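Local coordinates for putative Lipoprotein (Shewanella oneidensis, PDB 3U24), which is of unknown function but binds zinc and is probably related to zinc metallopeptidases, at residues 164-168 with 231-237; 169-173 with 512-518; 407-412 with 445-449. One frame throughout, in Å; residues are numbered along the deposited sequence.

Interaction 1 of 3, residues 164-168 with 231-237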
ATOM      1  N   SER A 164      18.725  -1.315  19.386  1.00 24.45           N
ATOM      2  CA  SER A 164      19.008  -2.292  20.417  1.00 25.63           C
ATOM      3  C   SER A 164      18.362  -3.624  20.054  1.00 25.27           C
ATOM      4  O   SER A 164      17.169  -3.656  19.786  1.00 24.04           O
ATOM      5  CB  SER A 164      18.427  -1.780  21.744  1.00 26.21           C
ATOM      6  OG  SER A 164      18.485  -2.799  22.717  1.00 28.37           O
ATOM      7  N   GLN A 165      19.151  -4.695  20.059  1.00 26.30           N
ATOM      8  CA  GLN A 165      18.718  -6.027  19.638  1.00 27.20           C
ATOM      9  C   GLN A 165      18.013  -5.990  18.301  1.00 25.05           C
ATOM     10  O   GLN A 165      16.866  -6.374  18.200  1.00 24.54           O
ATOM     11  CB  GLN A 165      17.803  -6.689  20.674  1.00 29.83           C
ATOM     12  CG  GLN A 165      18.463  -6.861  22.027  1.00 33.78           C
ATOM     13  CD  GLN A 165      19.689  -7.723  21.945  1.00 38.35           C
ATOM     14  OE1 GLN A 165      19.648  -8.881  21.442  1.00 42.22           O
ATOM     15  NE2 GLN A 165      20.816  -7.166  22.394  1.00 42.34           N
ATOM     16  N   PRO A 166      18.711  -5.552  17.266  1.00 23.69           N
ATOM     17  CA  PRO A 166      18.024  -5.458  15.980  1.00 23.62           C
ATOM     18  C   PRO A 166      17.852  -6.802  15.342  1.00 23.31           C
ATOM     19  O   PRO A 166      18.553  -7.729  15.694  1.00 23.68           O
ATOM     20  CB  PRO A 166      18.971  -4.605  15.124  1.00 23.36           C
ATOM     21  CG  PRO A 166      20.331  -4.818  15.731  1.00 23.45           C
ATOM     22  CD  PRO A 166      20.087  -5.044  17.211  1.00 23.53           C
ATOM     23  N   THR A 167      16.917  -6.898  14.407  1.00 22.69           N
ATOM     24  CA  THR A 167      16.809  -8.083  13.568  1.00 22.73           C
ATOM     25  C   THR A 167      17.881  -8.046  12.493  1.00 22.46           C
ATOM     26  O   THR A 167      18.368  -6.981  12.057  1.00 22.24           O
ATOM     27  CB  THR A 167      15.453  -8.198  12.839  1.00 22.26           C
ATOM     28  OG1 THR A 167      15.428  -7.244  11.773  1.00 22.01           O
ATOM     29  CG2 THR A 167      14.271  -7.969  13.783  1.00 21.67           C
ATOM     30  N   LEU A 168      18.258  -9.220  12.034  1.00 22.92           N
ATOM     31  CA  LEU A 168      19.270  -9.295  11.006  1.00 22.80           C
ATOM     32  C   LEU A 168      18.724  -8.674   9.724  1.00 22.41           C
ATOM     33  O   LEU A 168      19.428  -7.953   9.011  1.00 21.76           O
ATOM     34  CB  LEU A 168      19.664 -10.761  10.726  1.00 23.33           C
ATOM     35  CG  LEU A 168      20.583 -10.924   9.506  1.00 23.95           C
ATOM     36  CD1 LEU A 168      21.882 -10.140   9.740  1.00 23.35           C
ATOM     37  CD2 LEU A 168      20.817 -12.430   9.178  1.00 24.29           C
ATOM     38  N   LEU A 231      25.669  -9.869  14.122  1.00 28.37           N
ATOM     39  CA  LEU A 231      24.366 -10.548  14.166  1.00 27.50           C
ATOM     40  C   LEU A 231      24.442 -11.930  13.496  1.00 28.99           C
ATOM     41  O   LEU A 231      23.858 -12.896  13.984  1.00 28.98           O
ATOM     42  CB  LEU A 231      23.269  -9.703  13.509  1.00 25.83           C
ATOM     43  CG  LEU A 231      22.892  -8.383  14.224  1.00 25.39           C
ATOM     44  CD1 LEU A 231      22.079  -7.450  13.322  1.00 23.24           C
ATOM     45  CD2 LEU A 231      22.203  -8.638  15.580  1.00 24.40           C
ATOM     46  N   LYS A 232      25.197 -12.030  12.404  1.00 29.13           N
ATOM     47  CA  LYS A 232      25.380 -13.326  11.758  1.00 30.23           C
ATOM     48  C   LYS A 232      26.097 -14.334  12.679  1.00 31.97           C
ATOM     49  O   LYS A 232      25.675 -15.489  12.743  1.00 31.16           O
ATOM     50  CB  LYS A 232      26.072 -13.170  10.412  1.00 28.61           C
ATOM     51  CG  LYS A 232      25.170 -12.466   9.379  1.00 26.91           C
ATOM     52  CD  LYS A 232      25.944 -12.221   8.114  1.00 26.82           C
ATOM     53  CE  LYS A 232      25.143 -11.581   6.992  1.00 26.03           C
ATOM     54  NZ  LYS A 232      26.111 -10.937   6.036  1.00 25.95           N
ATOM     55  N   LYS A 233      27.129 -13.893  13.404  1.00 33.56           N
ATOM     56  CA  LYS A 233      27.853 -14.767  14.343  1.00 36.87           C
ATOM     57  C   LYS A 233      27.060 -15.122  15.621  1.00 36.15           C
ATOM     58  O   LYS A 233      27.046 -16.270  16.016  1.00 36.37           O
ATOM     59  CB  LYS A 233      29.187 -14.143  14.805  1.00 41.48           C
ATOM     60  CG  LYS A 233      30.235 -13.929  13.715  1.00 46.32           C
ATOM     61  CD  LYS A 233      31.582 -13.448  14.291  1.00 49.28           C
ATOM     62  CE  LYS A 233      32.623 -13.185  13.190  1.00 51.44           C
ATOM     63  NZ  LYS A 233      33.813 -12.405  13.658  1.00 52.54           N
ATOM     64  N   GLU A 234      26.435 -14.134  16.257  1.00 34.40           N
ATOM     65  CA  GLU A 234      25.935 -14.248  17.637  1.00 34.62           C
ATOM     66  C   GLU A 234      24.434 -14.551  17.708  1.00 32.39           C
ATOM     67  O   GLU A 234      23.923 -14.872  18.768  1.00 32.30           O
ATOM     68  CB  GLU A 234      26.205 -12.925  18.409  1.00 36.84           C
ATOM     69  CG  GLU A 234      27.692 -12.587  18.609  1.00 40.60           C
ATOM     70  CD  GLU A 234      27.986 -11.306  19.435  1.00 44.83           C
ATOM     71  OE1 GLU A 234      27.089 -10.418  19.667  1.00 44.36           O
ATOM     72  OE2 GLU A 234      29.174 -11.195  19.857  1.00 50.99           O
ATOM     73  N   GLY A 235      23.725 -14.419  16.594  1.00 30.09           N
ATOM     74  CA  GLY A 235      22.278 -14.533  16.587  1.00 28.49           C
ATOM     75  C   GLY A 235      21.644 -13.161  16.686  1.00 27.80           C
ATOM     76  O   GLY A 235      22.307 -12.152  16.960  1.00 28.86           O
ATOM     77  N   ALA A 236      20.356 -13.106  16.435  1.00 27.06           N
ATOM     78  CA  ALA A 236      19.663 -11.829  16.278  1.00 26.22           C
ATOM     79  C   ALA A 236      18.210 -12.006  16.674  1.00 26.22           C
ATOM     80  O   ALA A 236      17.649 -13.111  16.581  1.00 25.98           O
ATOM     81  CB  ALA A 236      19.802 -11.332  14.839  1.00 24.70           C
ATOM     82  N   ARG A 237      17.585 -10.916  17.095  1.00 26.16           N
ATOM     83  CA  ARG A 237      16.132 -10.904  17.286  1.00 26.90           C
ATOM     84  C   ARG A 237      15.369 -11.463  16.047  1.00 25.72           C
ATOM     85  O   ARG A 237      15.754 -11.184  14.896  1.00 24.22           O
ATOM     86  CB  ARG A 237      15.645  -9.476  17.563  1.00 27.50           C
ATOM     87  CG  ARG A 237      14.245  -9.469  18.116  1.00 29.63           C
ATOM     88  CD  ARG A 237      13.608  -8.099  18.056  1.00 31.20           C
ATOM     89  NE  ARG A 237      14.296  -7.054  18.829  1.00 32.74           N
ATOM     90  CZ  ARG A 237      13.863  -6.532  19.984  1.00 36.66           C
ATOM     91  NH1 ARG A 237      12.754  -6.997  20.565  1.00 38.83           N
ATOM     92  NH2 ARG A 237      14.533  -5.514  20.571  1.00 37.29           N
TER
HETATM   93  O   HOH W   1      19.470  -8.694  17.980  1.00 22.02           O
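How a helix-to-helix turn can be held through its own carbonyl groups is well illustrated where residues 164-168 meet the end of helix 200-234. The polar contacts centre on Arg237, whose side chain reaches back to the loop. Arg237 NE donates to Gln165 O at 2.7 Å, and Arg237 NH2 makes a weak hydrogen bond to Ser164 O at 3.3 Å; both acceptors lie near the guanidinium plane. A water joins the two backbones as well, donating to Pro166 O (2.6 Å) and accepting from Arg237 N (3.0 Å). Close by, Thr167 CA approaches Arg237 O at 3.5 Å in a CA-H...O contact.

Apolar packing takes over toward the helix. Pro166 CG lies 4.0 Å from Leu231 CD1, Leu168 CD1 is 4.0 Å from Leu231 CB, and Leu168 CB rests 4.2 Å from Ala236 CB.

Local backbone geometry sets up both groups of contacts. Gly235, with its positive phi, closes the helix while Gly235 N still bonds to Leu231 O at 3.0 Å, and the chain then turns back to bring Ala236 and Arg237 against the loop. Thr167 is the N-cap residue of helix 168-179, and its OG1 is hydrogen-bonded to His170. Because Arg237 reads main-chain oxygens, the polar recognition here depends on the path of the loop more than on the side chains it carries.

Interaction 2 of 3, residues 169-173 with 512-518. With ACY (acetic acid), chain Q.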
ATOM      1  N   GLU A 169      17.488  -9.011   9.403  1.00 22.36           N
ATOM      2  CA  GLU A 169      16.914  -8.614   8.114  1.00 23.78           C
ATOM      3  C   GLU A 169      16.795  -7.076   7.979  1.00 23.15           C
ATOM      4  O   GLU A 169      17.103  -6.503   6.927  1.00 23.07           O
ATOM      5  CB  GLU A 169      15.531  -9.259   7.911  1.00 25.19           C
ATOM      6  CG  GLU A 169      15.599 -10.785   7.706  1.00 27.44           C
ATOM      7  CD  GLU A 169      15.850 -11.597   9.011  1.00 29.78           C
ATOM      8  OE1 GLU A 169      15.895 -11.013  10.139  1.00 29.22           O
ATOM      9  OE2 GLU A 169      16.002 -12.838   8.902  1.00 32.01           O
ATOM     10  N   HIS A 170      16.364  -6.396   9.033  1.00 21.80           N
ATOM     11  CA  HIS A 170      16.181  -4.953   8.895  1.00 21.43           C
ATOM     12  C   HIS A 170      17.515  -4.266   8.902  1.00 21.42           C
ATOM     13  O   HIS A 170      17.661  -3.180   8.313  1.00 21.09           O
ATOM     14  CB  HIS A 170      15.219  -4.404   9.969  1.00 21.53           C
ATOM     15  CG  HIS A 170      13.794  -4.916   9.825  1.00 21.69           C
ATOM     16  ND1 HIS A 170      13.389  -6.083  10.346  1.00 21.42           N
ATOM     17  CD2 HIS A 170      12.688  -4.400   9.118  1.00 22.28           C
ATOM     18  CE1 HIS A 170      12.086  -6.299  10.049  1.00 21.87           C
ATOM     19  NE2 HIS A 170      11.654  -5.279   9.288  1.00 22.24           N
ATOM     20  N   THR A 171      18.506  -4.876   9.553  1.00 21.10           N
ATOM     21  CA  THR A 171      19.838  -4.287   9.564  1.00 21.62           C
ATOM     22  C   THR A 171      20.459  -4.381   8.161  1.00 22.68           C
ATOM     23  O   THR A 171      21.135  -3.439   7.714  1.00 21.70           O
ATOM     24  CB  THR A 171      20.760  -4.909  10.628  1.00 21.74           C
ATOM     25  OG1 THR A 171      20.093  -4.963  11.909  1.00 20.81           O
ATOM     26  CG2 THR A 171      22.054  -4.111  10.764  1.00 21.70           C
ATOM     27  N   GLU A 172      20.154  -5.470   7.451  1.00 23.42           N
ATOM     28  CA  GLU A 172      20.688  -5.689   6.126  1.00 24.45           C
ATOM     29  C   GLU A 172      20.019  -4.699   5.210  1.00 22.66           C
ATOM     30  O   GLU A 172      20.632  -4.128   4.333  1.00 21.69           O
ATOM     31  CB  GLU A 172      20.382  -7.122   5.620  1.00 26.84           C
ATOM     32  CG  GLU A 172      21.241  -8.230   6.231  1.00 29.05           C
ATOM     33  CD  GLU A 172      20.796  -9.683   5.897  1.00 31.50           C
ATOM     34  OE1 GLU A 172      19.567 -10.020   5.749  1.00 32.08           O
ATOM     35  OE2 GLU A 172      21.715 -10.536   5.849  1.00 35.91           O
ATOM     36  N   LEU A 173      18.738  -4.522   5.407  1.00 21.53           N
ATOM     37  CA  LEU A 173      18.021  -3.541   4.605  1.00 21.94           C
ATOM     38  C   LEU A 173      18.609  -2.110   4.839  1.00 21.75           C
ATOM     39  O   LEU A 173      18.855  -1.366   3.889  1.00 21.53           O
ATOM     40  CB  LEU A 173      16.533  -3.617   4.871  1.00 21.03           C
ATOM     41  CG  LEU A 173      15.649  -2.700   4.019  1.00 21.99           C
ATOM     42  CD1 LEU A 173      15.747  -2.973   2.492  1.00 20.75           C
ATOM     43  CD2 LEU A 173      14.203  -2.744   4.535  1.00 20.38           C
ATOM     44  N   ARG A 512      10.225 -12.452   1.155  1.00 27.46           N
ATOM     45  CA  ARG A 512      11.028 -11.308   1.553  1.00 29.93           C
ATOM     46  C   ARG A 512      10.177 -10.165   2.109  1.00 28.33           C
ATOM     47  O   ARG A 512      10.484  -9.592   3.141  1.00 27.07           O
ATOM     48  CB  ARG A 512      11.862 -10.785   0.384  1.00 34.55           C
ATOM     49  CG  ARG A 512      12.841  -9.675   0.791  1.00 40.29           C
ATOM     50  CD  ARG A 512      13.681  -9.185  -0.398  1.00 48.01           C
ATOM     51  NE  ARG A 512      14.847  -8.372   0.010  1.00 51.23           N
ATOM     52  CZ  ARG A 512      14.914  -7.040  -0.055  1.00 55.06           C
ATOM     53  NH1 ARG A 512      13.875  -6.325  -0.516  1.00 56.50           N
ATOM     54  NH2 ARG A 512      16.032  -6.411   0.344  1.00 56.74           N
ATOM     55  N   ARG A 513       9.107  -9.850   1.411  1.00 28.02           N
ATOM     56  CA  ARG A 513       8.208  -8.775   1.818  1.00 30.48           C
ATOM     57  C   ARG A 513       7.593  -9.046   3.221  1.00 28.37           C
ATOM     58  O   ARG A 513       7.483  -8.126   4.057  1.00 28.46           O
ATOM     59  CB  ARG A 513       7.139  -8.612   0.747  1.00 31.95           C
ATOM     60  CG  ARG A 513       6.097  -7.554   1.007  1.00 33.77           C
ATOM     61  CD  ARG A 513       5.304  -7.361  -0.275  1.00 35.75           C
ATOM     62  NE  ARG A 513       4.096  -6.591  -0.047  1.00 38.24           N
ATOM     63  CZ  ARG A 513       3.138  -6.407  -0.951  1.00 38.12           C
ATOM     64  NH1 ARG A 513       3.253  -6.941  -2.173  1.00 38.09           N
ATOM     65  NH2 ARG A 513       2.058  -5.693  -0.617  1.00 36.61           N
ATOM     66  N   ALA A 514       7.252 -10.310   3.474  1.00 26.95           N
ATOM     67  CA  ALA A 514       6.703 -10.754   4.771  1.00 25.76           C
ATOM     68  C   ALA A 514       7.740 -10.782   5.886  1.00 25.93           C
ATOM     69  O   ALA A 514       7.368 -10.673   7.054  1.00 27.45           O
ATOM     70  CB  ALA A 514       6.050 -12.112   4.647  1.00 24.54           C
ATOM     71  N   THR A 515       9.021 -10.924   5.550  1.00 24.85           N
ATOM     72  CA  THR A 515      10.057 -10.880   6.546  1.00 25.55           C
ATOM     73  C   THR A 515      10.304  -9.445   6.961  1.00 25.46           C
ATOM     74  O   THR A 515      10.735  -9.196   8.079  1.00 26.92           O
ATOM     75  CB  THR A 515      11.403 -11.479   6.056  1.00 27.81           C
ATOM     76  OG1 THR A 515      11.969 -10.701   4.966  1.00 29.78           O
ATOM     77  CG2 THR A 515      11.239 -12.903   5.598  1.00 28.20           C
ATOM     78  N   LEU A 516      10.042  -8.496   6.072  1.00 24.50           N
ATOM     79  CA  LEU A 516      10.391  -7.096   6.308  1.00 25.31           C
ATOM     80  C   LEU A 516       9.214  -6.233   6.732  1.00 25.30           C
ATOM     81  O   LEU A 516       9.399  -5.189   7.294  1.00 26.97           O
ATOM     82  CB  LEU A 516      11.095  -6.489   5.066  1.00 24.53           C
ATOM     83  CG  LEU A 516      12.525  -7.038   4.820  1.00 25.27           C
ATOM     84  CD1 LEU A 516      13.087  -6.616   3.452  1.00 24.63           C
ATOM     85  CD2 LEU A 516      13.462  -6.627   5.945  1.00 24.37           C
ATOM     86  N   SER A 517       8.009  -6.674   6.437  1.00 25.95           N
ATOM     87  CA  SER A 517       6.799  -5.955   6.816  1.00 25.88           C
ATOM     88  C   SER A 517       5.815  -6.928   7.476  1.00 25.03           C
ATOM     89  O   SER A 517       5.940  -8.163   7.359  1.00 26.50           O
ATOM     90  CB  SER A 517       6.155  -5.344   5.577  1.00 26.24           C
ATOM     91  OG  SER A 517       5.622  -6.372   4.756  1.00 26.96           O
ATOM     92  N   GLN A 518       4.859  -6.359   8.186  1.00 23.96           N
ATOM     93  CA  GLN A 518       3.838  -7.102   8.906  1.00 23.66           C
ATOM     94  C   GLN A 518       2.483  -6.426   8.649  1.00 23.79           C
ATOM     95  O   GLN A 518       2.439  -5.178   8.502  1.00 23.41           O
ATOM     96  CB  GLN A 518       4.128  -7.076  10.408  1.00 23.38           C
ATOM     97  CG  GLN A 518       5.582  -7.305  10.761  1.00 24.04           C
ATOM     98  CD  GLN A 518       6.369  -6.029  10.702  1.00 23.57           C
ATOM     99  OE1 GLN A 518       5.826  -4.978  10.943  1.00 24.03           O
ATOM    100  NE2 GLN A 518       7.635  -6.115  10.358  1.00 23.22           N
TER
HETATM  101  C   ACY Q 601       8.423  -2.589  10.436  1.00 42.68           C
HETATM  102  O   ACY Q 601       9.093  -3.357   9.697  1.00 41.69           O
HETATM  103  OXT ACY Q 601       7.160  -2.651  10.546  1.00 45.54           O
HETATM  104  CH3 ACY Q 601       9.141  -1.513  11.180  1.00 37.79           C
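Leu516, near the end of helix 504-516, has the largest surface covered in this contact, and His170 and Leu173 of helix 168-179 come next. The link to His170 is twofold: His170 NE2 donates to Leu516 O at 3.0 Å, and Leu516 CD2 sits over the imidazole face in a CH-pi contact, 4.0 Å from the ring centroid. One turn further along, Leu173 CD2 meets Leu516 CD1 at 4.2 Å. An acetic acid molecule, probably from the crystallisation liquor, lies beside the ring: Gln518 NE2 donates to its O at 3.2 Å, and His170 NE2 adds a weak bond to the same O, also 3.2 Å. The ring's other nitrogen, ND1, is tied to Thr167, and Trp116 packs edge-to-face with it. The axes of the short segments 169-173 and 512-516 make an angle of 103° and approach to 10.9 Å. Thr171 packs on helix 200-234 and Ala514 on helix 459-485, so the contact lies between helix 200-234 on one flank and helix 459-485 on the other.

Interaction 3 of 3, residues 407-412 with 445-449. With ZN (zinc ion), chain F.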
ATOM      1  N   ILE A 407     -10.587  -3.952 -14.305  1.00 19.77           N
ATOM      2  CA  ILE A 407     -11.678  -3.819 -13.370  1.00 19.53           C
ATOM      3  C   ILE A 407     -11.150  -3.292 -12.038  1.00 19.90           C
ATOM      4  O   ILE A 407     -11.698  -2.308 -11.499  1.00 19.47           O
ATOM      5  CB  ILE A 407     -12.429  -5.150 -13.203  1.00 19.24           C
ATOM      6  CG1 ILE A 407     -13.202  -5.471 -14.514  1.00 19.22           C
ATOM      7  CG2 ILE A 407     -13.331  -5.122 -11.978  1.00 18.56           C
ATOM      8  CD1 ILE A 407     -13.866  -6.842 -14.552  1.00 19.57           C
ATOM      9  N   HIS A 408     -10.100  -3.936 -11.526  1.00 19.95           N
ATOM     10  CA  HIS A 408      -9.513  -3.621 -10.231  1.00 20.53           C
ATOM     11  C   HIS A 408      -9.019  -2.200 -10.224  1.00 21.34           C
ATOM     12  O   HIS A 408      -9.261  -1.452  -9.288  1.00 21.09           O
ATOM     13  CB  HIS A 408      -8.351  -4.584  -9.907  1.00 20.10           C
ATOM     14  CG  HIS A 408      -7.609  -4.298  -8.609  1.00 19.57           C
ATOM     15  ND1 HIS A 408      -7.713  -5.085  -7.532  1.00 19.72           N
ATOM     16  CD2 HIS A 408      -6.729  -3.261  -8.241  1.00 19.98           C
ATOM     17  CE1 HIS A 408      -6.934  -4.570  -6.496  1.00 19.52           C
ATOM     18  NE2 HIS A 408      -6.339  -3.474  -6.925  1.00 18.76           N
ATOM     19  N   GLU A 409      -8.290  -1.827 -11.255  1.00 22.59           N
ATOM     20  CA  GLU A 409      -7.589  -0.537 -11.267  1.00 24.75           C
ATOM     21  C   GLU A 409      -8.432   0.629 -11.725  1.00 23.93           C
ATOM     22  O   GLU A 409      -8.272   1.733 -11.250  1.00 23.84           O
ATOM     23  CB  GLU A 409      -6.339  -0.617 -12.175  1.00 27.35           C
ATOM     24  CG  GLU A 409      -5.257  -1.507 -11.618  1.00 29.02           C
ATOM     25  CD  GLU A 409      -4.669  -0.951 -10.350  1.00 32.13           C
ATOM     26  OE1 GLU A 409      -4.772   0.282 -10.173  1.00 36.48           O
ATOM     27  OE2 GLU A 409      -4.107  -1.723  -9.539  1.00 35.74           O
ATOM     28  N   ALA A 410      -9.374   0.382 -12.619  1.00 24.90           N
ATOM     29  CA  ALA A 410     -10.063   1.461 -13.301  1.00 25.38           C
ATOM     30  C   ALA A 410     -11.574   1.431 -13.055  1.00 26.06           C
ATOM     31  O   ALA A 410     -12.104   2.258 -12.318  1.00 26.95           O
ATOM     32  CB  ALA A 410      -9.744   1.433 -14.803  1.00 24.18           C
ATOM     33  N   ILE A 411     -12.288   0.503 -13.665  1.00 25.93           N
ATOM     34  CA  ILE A 411     -13.732   0.597 -13.633  1.00 27.13           C
ATOM     35  C   ILE A 411     -14.383  -0.727 -13.330  1.00 25.73           C
ATOM     36  O   ILE A 411     -14.183  -1.664 -14.062  1.00 26.14           O
ATOM     37  CB  ILE A 411     -14.228   1.198 -14.973  1.00 30.72           C
ATOM     38  CG1 ILE A 411     -14.225   2.731 -14.803  1.00 32.25           C
ATOM     39  CG2 ILE A 411     -15.614   0.652 -15.333  1.00 30.35           C
ATOM     40  CD1 ILE A 411     -13.843   3.528 -16.014  1.00 32.86           C
ATOM     41  N   PRO A 412     -15.142  -0.825 -12.220  1.00 24.07           N
ATOM     42  CA  PRO A 412     -15.490   0.154 -11.234  1.00 23.03           C
ATOM     43  C   PRO A 412     -14.620   0.091  -9.963  1.00 22.56           C
ATOM     44  O   PRO A 412     -15.103   0.421  -8.865  1.00 21.07           O
ATOM     45  CB  PRO A 412     -16.913  -0.229 -10.907  1.00 23.35           C
ATOM     46  CG  PRO A 412     -16.882  -1.705 -10.916  1.00 23.91           C
ATOM     47  CD  PRO A 412     -15.931  -2.055 -12.040  1.00 24.35           C
ATOM     48  N   THR A 445     -14.751  -5.574  -6.443  1.00 19.63           N
ATOM     49  CA  THR A 445     -15.344  -5.322  -7.768  1.00 20.29           C
ATOM     50  C   THR A 445     -15.083  -6.427  -8.792  1.00 20.91           C
ATOM     51  O   THR A 445     -15.917  -6.690  -9.660  1.00 21.15           O
ATOM     52  CB  THR A 445     -14.980  -3.955  -8.369  1.00 19.70           C
ATOM     53  OG1 THR A 445     -13.575  -3.899  -8.602  1.00 20.10           O
ATOM     54  CG2 THR A 445     -15.465  -2.828  -7.483  1.00 19.36           C
ATOM     55  N   GLU A 446     -13.950  -7.095  -8.666  1.00 21.68           N
ATOM     56  CA  GLU A 446     -13.645  -8.200  -9.546  1.00 23.15           C
ATOM     57  C   GLU A 446     -14.726  -9.303  -9.413  1.00 23.52           C
ATOM     58  O   GLU A 446     -15.301  -9.773 -10.399  1.00 23.47           O
ATOM     59  CB  GLU A 446     -12.255  -8.766  -9.234  1.00 23.64           C
ATOM     60  CG  GLU A 446     -11.152  -7.722  -9.115  1.00 24.50           C
ATOM     61  CD  GLU A 446      -9.895  -8.240  -8.415  1.00 25.69           C
ATOM     62  OE1 GLU A 446      -9.885  -9.416  -7.992  1.00 27.50           O
ATOM     63  OE2 GLU A 446      -8.914  -7.472  -8.280  1.00 26.52           O
ATOM     64  N   ARG A 447     -15.028  -9.667  -8.184  1.00 23.64           N
ATOM     65  CA  ARG A 447     -15.991 -10.707  -7.931  1.00 25.88           C
ATOM     66  C   ARG A 447     -17.398 -10.275  -8.353  1.00 24.43           C
ATOM     67  O   ARG A 447     -18.104 -10.995  -9.073  1.00 23.49           O
ATOM     68  CB  ARG A 447     -15.898 -11.105  -6.458  1.00 28.37           C
ATOM     69  CG  ARG A 447     -17.047 -11.902  -5.886  1.00 31.49           C
ATOM     70  CD  ARG A 447     -17.095 -13.327  -6.334  1.00 35.96           C
ATOM     71  NE  ARG A 447     -15.939 -14.058  -5.804  1.00 43.47           N
ATOM     72  CZ  ARG A 447     -15.861 -15.388  -5.641  1.00 42.73           C
ATOM     73  NH1 ARG A 447     -16.899 -16.192  -5.961  1.00 40.79           N
ATOM     74  NH2 ARG A 447     -14.724 -15.891  -5.141  1.00 40.75           N
HETATM   75  N   MSE A 448     -17.787  -9.084  -7.918  1.00 23.94           N
HETATM   76  CA  MSE A 448     -19.110  -8.527  -8.226  1.00 24.22           C
HETATM   77  C   MSE A 448     -19.313  -8.446  -9.742  1.00 23.93           C
HETATM   78  O   MSE A 448     -20.339  -8.862 -10.224  1.00 23.76           O
HETATM   79  CB  MSE A 448     -19.254  -7.149  -7.579  1.00 24.95           C
HETATM   80  CG  MSE A 448     -20.582  -6.474  -7.784  1.00 25.90           C
HETATM   81 SE   MSE A 448     -20.525  -5.440  -9.438  1.00 28.31          SE
HETATM   82  CE  MSE A 448     -19.263  -4.025  -8.874  1.00 24.81           C
HETATM   83  N   MSE A 449     -18.342  -7.929 -10.497  1.00 23.26           N
HETATM   84  CA  MSE A 449     -18.507  -7.872 -11.982  1.00 24.15           C
HETATM   85  C   MSE A 449     -18.753  -9.241 -12.635  1.00 24.40           C
HETATM   86  O   MSE A 449     -19.606  -9.350 -13.499  1.00 24.32           O
HETATM   87  CB  MSE A 449     -17.302  -7.238 -12.667  1.00 23.18           C
HETATM   88  CG  MSE A 449     -17.135  -5.792 -12.329  1.00 24.00           C
HETATM   89 SE   MSE A 449     -18.366  -4.666 -13.363  1.00 24.95          SE
HETATM   90  CE  MSE A 449     -17.195  -4.437 -14.974  1.00 23.73           C
TER
HETATM   91 ZN    ZN F 595      -5.420  -2.269  -5.809  1.00 22.36          ZN
HETATM   92  O   HOH W   2      -3.639  -1.954  -6.947  1.00 27.28           O
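A cis peptide bond precedes Pro412, and this rare geometry turns the chain sharply just after helix 401-409 ends. The proline ring lies against helix 435-451: Pro412 CG is 3.9 Å from Thr445 CG2 and also 3.9 Å from Met448 CE, and Pro412 CD lies 3.8 Å from the selenium, SE, of Met449. Both methionines are selenomethionine in this model. Ile407, one helical turn before the bend, points its side chain at the same helix, with Ile407 CG2 3.6 Å from Thr445 OG1 and 3.9 Å from Met449 CG. Every residue that touches is buried.

These segments carry part of a zinc site. His408 and Glu409 open the sequence His-Glu-Ala-Ile-Pro-Gly-His, which resembles a lengthened HEXXH signature, with four residues instead of two between Glu409 and His414, consistent with the peptidase-like clan of the family. His408 NE2 binds the zinc at 1.9 Å, with His414 and Glu439 as further ligands. A ligand glutamate on a second helix, here helix 435-451, recalls the gluzincins. A zinc-bound water, 2.1 Å from the metal, donates to Glu409 OE2 at 2.6 Å, an arrangement consistent with the water-activating glutamate of those enzymes.

The same second helix also holds the metal-binding histidine from behind. His408 ND1 donates to Glu446 OE2 at 2.8 Å, the carboxylate oxygen lying near the plane of the ring, so that NE2 is left to face the zinc. Glu446 OE2 receives a weak further hydrogen bond from Trp468, while Thr445 OG1 is satisfied by Ala442 O within its own helix.

Overall arrangement
The three contacts illustrate how chemistry differs with place in a helical protein. Interactions 1 and 2 are both partly buried, interaction 1 farther out; the two touch, since residues 164-168 lead directly into helix 168-179, and Thr171 packs on both Pro166 and Leu231. Interaction 3 is fully buried on the other side of the chain's centre, with its centre about 44 Å from that of interaction 1 and about 31 Å from that of interaction 2. In sequence it is nested between the segments of interaction 2. Where interaction 1 pairs a guanidinium, carbonyls and water with a small apolar patch, interaction 2 uses one histidine for both a hydrogen bond and ring packing, and interaction 3 couples apolar packing to a metal ligand.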